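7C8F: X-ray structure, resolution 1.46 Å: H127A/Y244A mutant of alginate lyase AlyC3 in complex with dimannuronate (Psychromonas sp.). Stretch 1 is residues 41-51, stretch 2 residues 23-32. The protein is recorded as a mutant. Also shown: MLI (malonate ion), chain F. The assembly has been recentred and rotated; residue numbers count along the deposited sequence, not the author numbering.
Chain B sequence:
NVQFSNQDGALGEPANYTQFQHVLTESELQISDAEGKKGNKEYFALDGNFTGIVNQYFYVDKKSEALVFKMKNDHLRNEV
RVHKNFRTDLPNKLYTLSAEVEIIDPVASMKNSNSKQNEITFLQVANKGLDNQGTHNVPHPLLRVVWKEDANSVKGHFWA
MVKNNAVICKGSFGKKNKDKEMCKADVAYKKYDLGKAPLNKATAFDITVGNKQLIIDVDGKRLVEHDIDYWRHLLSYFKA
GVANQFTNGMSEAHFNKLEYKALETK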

# COMPACT_ATOMS: atom_id res chain seq x y z
N LYS B 41 3.56 15.96 -22.41
CA LYS B 41 3.06 16.86 -21.38
C LYS B 41 4.05 17.92 -20.92
O LYS B 41 5.17 17.63 -20.65
CB LYS B 41 2.61 16.04 -20.17
CG LYS B 41 1.66 16.75 -19.25
CD LYS B 41 0.75 15.75 -18.57
CE LYS B 41 1.51 15.03 -17.48
NZ LYS B 41 0.77 13.90 -16.89
N GLU B 42 3.61 19.14 -20.83
CA GLU B 42 4.40 20.26 -20.37
C GLU B 42 3.77 20.80 -19.11
O GLU B 42 2.62 20.70 -18.90
CB GLU B 42 4.43 21.33 -21.41
CG GLU B 42 5.09 20.88 -22.67
CD GLU B 42 5.48 22.03 -23.55
OE1 GLU B 42 6.02 23.01 -23.08
OE2 GLU B 42 5.27 21.91 -24.74
N TYR B 43 4.61 21.38 -18.28
CA TYR B 43 4.24 21.90 -17.00
C TYR B 43 4.46 23.38 -16.90
O TYR B 43 5.46 23.85 -17.31
CB TYR B 43 5.06 21.17 -15.93
CG TYR B 43 4.94 19.67 -15.98
CD1 TYR B 43 5.69 18.91 -16.86
CD2 TYR B 43 4.09 19.02 -15.15
CE1 TYR B 43 5.57 17.56 -16.87
CE2 TYR B 43 3.97 17.68 -15.16
CZ TYR B 43 4.71 16.94 -16.03
OH TYR B 43 4.53 15.62 -16.02
N PHE B 44 3.51 24.09 -16.33
CA PHE B 44 3.59 25.53 -16.13
C PHE B 44 3.03 25.86 -14.75
O PHE B 44 2.30 25.08 -14.15
CB PHE B 44 2.84 26.30 -17.21
CG PHE B 44 3.31 25.97 -18.60
CD1 PHE B 44 4.47 26.54 -19.11
CD2 PHE B 44 2.62 25.07 -19.39
CE1 PHE B 44 4.91 26.23 -20.39
CE2 PHE B 44 3.05 24.75 -20.67
CZ PHE B 44 4.20 25.34 -21.16
N ALA B 45 3.40 27.05 -14.26
CA ALA B 45 2.96 27.48 -12.94
C ALA B 45 3.30 26.45 -11.86
O ALA B 45 2.50 26.15 -10.97
CB ALA B 45 1.47 27.83 -12.93
N LEU B 46 4.53 25.91 -11.94
CA LEU B 46 4.98 24.93 -10.96
C LEU B 46 4.88 25.48 -9.54
O LEU B 46 4.72 24.71 -8.58
CB LEU B 46 6.41 24.50 -11.25
CG LEU B 46 6.63 23.80 -12.59
CD1 LEU B 46 8.12 23.63 -12.85
CD2 LEU B 46 5.94 22.45 -12.59
N ASP B 47 4.98 26.80 -9.38
CA ASP B 47 4.88 27.47 -8.10
C ASP B 47 3.49 28.03 -7.81
O ASP B 47 3.32 28.76 -6.83
CB ASP B 47 5.92 28.60 -8.01
CG ASP B 47 5.73 29.69 -9.08
OD1 ASP B 47 4.89 29.54 -10.00
OD2 ASP B 47 6.45 30.71 -9.00
N GLY B 48 2.49 27.71 -8.64
CA GLY B 48 1.18 28.26 -8.40
C GLY B 48 0.97 29.66 -8.92
O GLY B 48 -0.10 30.24 -8.68
N ASN B 49 1.94 30.23 -9.63
CA ASN B 49 1.78 31.57 -10.18
C ASN B 49 1.36 31.45 -11.63
O ASN B 49 2.18 31.15 -12.51
CB ASN B 49 3.03 32.42 -10.02
CG ASN B 49 2.74 33.87 -10.27
OD1 ASN B 49 1.72 34.21 -10.87
ND2 ASN B 49 3.62 34.74 -9.79
N PHE B 50 0.08 31.69 -11.87
CA PHE B 50 -0.51 31.65 -13.20
C PHE B 50 -0.47 33.00 -13.91
O PHE B 50 -1.03 33.10 -15.01
CB PHE B 50 -1.95 31.12 -13.12
CG PHE B 50 -2.05 29.61 -13.12
CD1 PHE B 50 -1.73 28.87 -11.98
CD2 PHE B 50 -2.46 28.94 -14.26
CE1 PHE B 50 -1.83 27.48 -11.97
CE2 PHE B 50 -2.56 27.56 -14.27
CZ PHE B 50 -2.25 26.82 -13.12
N THR B 51 0.19 34.01 -13.34
CA THR B 51 0.25 35.31 -14.01
C THR B 51 0.83 35.14 -15.40
O THR B 51 1.90 34.55 -15.58
CB THR B 51 1.13 36.25 -13.18
OG1 THR B 51 0.50 36.52 -11.92
CG2 THR B 51 1.35 37.58 -13.95
C1 MLI F . 2.43 13.63 -12.01
C2 MLI F . 3.20 14.43 -13.03
C3 MLI F . 1.99 14.48 -10.86
O6 MLI F . 2.79 14.44 -14.17
O7 MLI F . 4.19 15.04 -12.72
O8 MLI F . 1.32 15.46 -11.09
O9 MLI F . 2.34 14.12 -9.80
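Stretch 2, residues 23-32: VLTESELQIS

Stretch 2 leaves a helix at Thr 25 and runs as strand 27-31 antiparallel to strand 42-44, the axes crossing at 154° with a closest approach of 4.8 Å. Register is fixed by two hydrogen-bonded pairs: Leu 29 N to Phe 44 O and Phe 44 N to Leu 29 O, then Ile 31 N to Glu 42 O and Glu 42 N to Ile 31 O, all 2.9 Å. Between them Tyr 43 and Gln 30 form a non-hydrogen-bonded pair (CA to CA, 4.8 Å).

On the face carrying Phe 44, Leu 29 and Ile 31, Ile 31 (t, t) presents CG2 to the ring edge of Phe 44 (chi1 m), 3.6 Å from CE2, and Leu 29 (t, p) brings CD2 to 4.3 Å from Phe 44 CD2. On the other face Gln 30, m then t, extends its amide so that NE2 donates both to Glu 28 OE2 (3.0 Å) and to malonate O8 (2.9 Å). Glu 28 takes chi1 p and chi2 t, which sets OE2 at the edge of the Tyr 43 ring, 3.5 Å from CD2. Tyr 43 (m) gives its OH to malonate O6 at 2.8 Å, and a water links Gln 30 OE1 (2.6 Å) to Lys 41 NZ (3.0 Å).

Beyond the strand, a type I turn from Ala 45 to Gly 48 leads past the helix end. Gly 48, at phi 82°, packs its CA 3.2 Å from Ser 27 O; a CB here would lie 2.3 Å from Thr 25 O. Gly 48 O meets Thr 25 CA at 3.2 Å in a nearly linear CH...O contact. Phe 50 (chi1 -84°) points toward stretch 2: Leu 24 (m, t) lays CD2 over one face, 3.8 Å from the ring centroid, while Phe 50 CE2 lies 3.8 Å from Leu 29 CB. Ser 27 (m) turns OG back to Val 23 O, 2.7 Å away.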

# COMPACT_ATOMS: atom_id res chain seq x y z
N VAL B 23 -7.83 28.50 -6.54
CA VAL B 23 -7.45 27.17 -7.01
C VAL B 23 -6.18 27.25 -7.85
O VAL B 23 -5.33 26.36 -7.79
CB VAL B 23 -8.61 26.46 -7.75
CG1 VAL B 23 -8.92 27.14 -9.08
CG2 VAL B 23 -8.26 24.98 -7.96
N LEU B 24 -6.02 28.32 -8.63
CA LEU B 24 -4.80 28.43 -9.43
C LEU B 24 -3.56 28.54 -8.54
O LEU B 24 -2.54 27.89 -8.83
CB LEU B 24 -4.91 29.62 -10.39
CG LEU B 24 -6.05 29.46 -11.41
CD1 LEU B 24 -6.08 30.72 -12.30
CD2 LEU B 24 -5.85 28.22 -12.25
N THR B 25 -3.60 29.28 -7.46
CA THR B 25 -2.41 29.39 -6.60
C THR B 25 -2.05 28.09 -5.93
O THR B 25 -0.97 27.90 -5.51
CB THR B 25 -2.56 30.46 -5.50
OG1 THR B 25 -3.66 30.17 -4.64
CG2 THR B 25 -2.73 31.82 -6.09
N GLU B 26 -3.01 27.20 -5.87
CA GLU B 26 -2.82 25.90 -5.25
C GLU B 26 -2.44 24.80 -6.23
O GLU B 26 -2.32 23.68 -5.87
CB GLU B 26 -4.13 25.49 -4.57
CG GLU B 26 -4.51 26.31 -3.33
CD GLU B 26 -3.65 25.99 -2.14
OE1 GLU B 26 -3.50 24.82 -1.85
OE2 GLU B 26 -3.13 26.89 -1.51
N SER B 27 -2.26 25.18 -7.47
CA SER B 27 -2.01 24.24 -8.54
C SER B 27 -0.94 24.58 -9.54
O SER B 27 -0.32 25.59 -9.47
CB SER B 27 -3.30 24.10 -9.37
OG SER B 27 -4.45 23.90 -8.61
N GLU B 28 -0.76 23.67 -10.47
CA GLU B 28 0.09 23.85 -11.63
C GLU B 28 -0.73 23.45 -12.86
O GLU B 28 -1.72 22.85 -12.70
CB GLU B 28 1.41 23.09 -11.58
CG GLU B 28 1.30 21.59 -11.53
CD GLU B 28 2.64 20.94 -11.32
OE1 GLU B 28 3.36 21.37 -10.44
OE2 GLU B 28 2.93 20.01 -12.05
N LEU B 29 -0.28 23.82 -14.05
CA LEU B 29 -0.93 23.46 -15.30
C LEU B 29 -0.13 22.36 -15.96
O LEU B 29 1.09 22.49 -16.14
CB LEU B 29 -1.02 24.67 -16.23
CG LEU B 29 -1.72 24.40 -17.57
CD1 LEU B 29 -3.22 24.10 -17.37
CD2 LEU B 29 -1.54 25.58 -18.52
N GLN B 30 -0.80 21.25 -16.29
CA GLN B 30 -0.19 20.12 -16.97
C GLN B 30 -0.91 19.99 -18.30
O GLN B 30 -2.09 19.62 -18.33
CB GLN B 30 -0.31 18.84 -16.13
CG GLN B 30 0.31 19.00 -14.73
CD GLN B 30 0.36 17.72 -13.91
OE1 GLN B 30 -0.32 16.73 -14.21
NE2 GLN B 30 1.18 17.74 -12.86
N ILE B 31 -0.25 20.39 -19.36
CA ILE B 31 -0.86 20.47 -20.66
C ILE B 31 -0.02 19.92 -21.79
O ILE B 31 1.13 20.15 -21.85
CB ILE B 31 -1.24 21.94 -20.92
CG1 ILE B 31 -1.99 22.14 -22.23
CG2 ILE B 31 -0.03 22.84 -20.84
CD1 ILE B 31 -2.55 23.51 -22.36
N SER B 32 -0.66 19.17 -22.65
CA SER B 32 -0.00 18.61 -23.79
C SER B 32 0.17 19.65 -24.89
O SER B 32 -0.58 20.55 -25.00
CB SER B 32 -0.91 17.52 -24.35
OG SER B 32 -1.07 16.45 -23.48
O HOH W 1 1.17 29.56 -4.70
O HOH W 2 -1.59 15.59 -16.20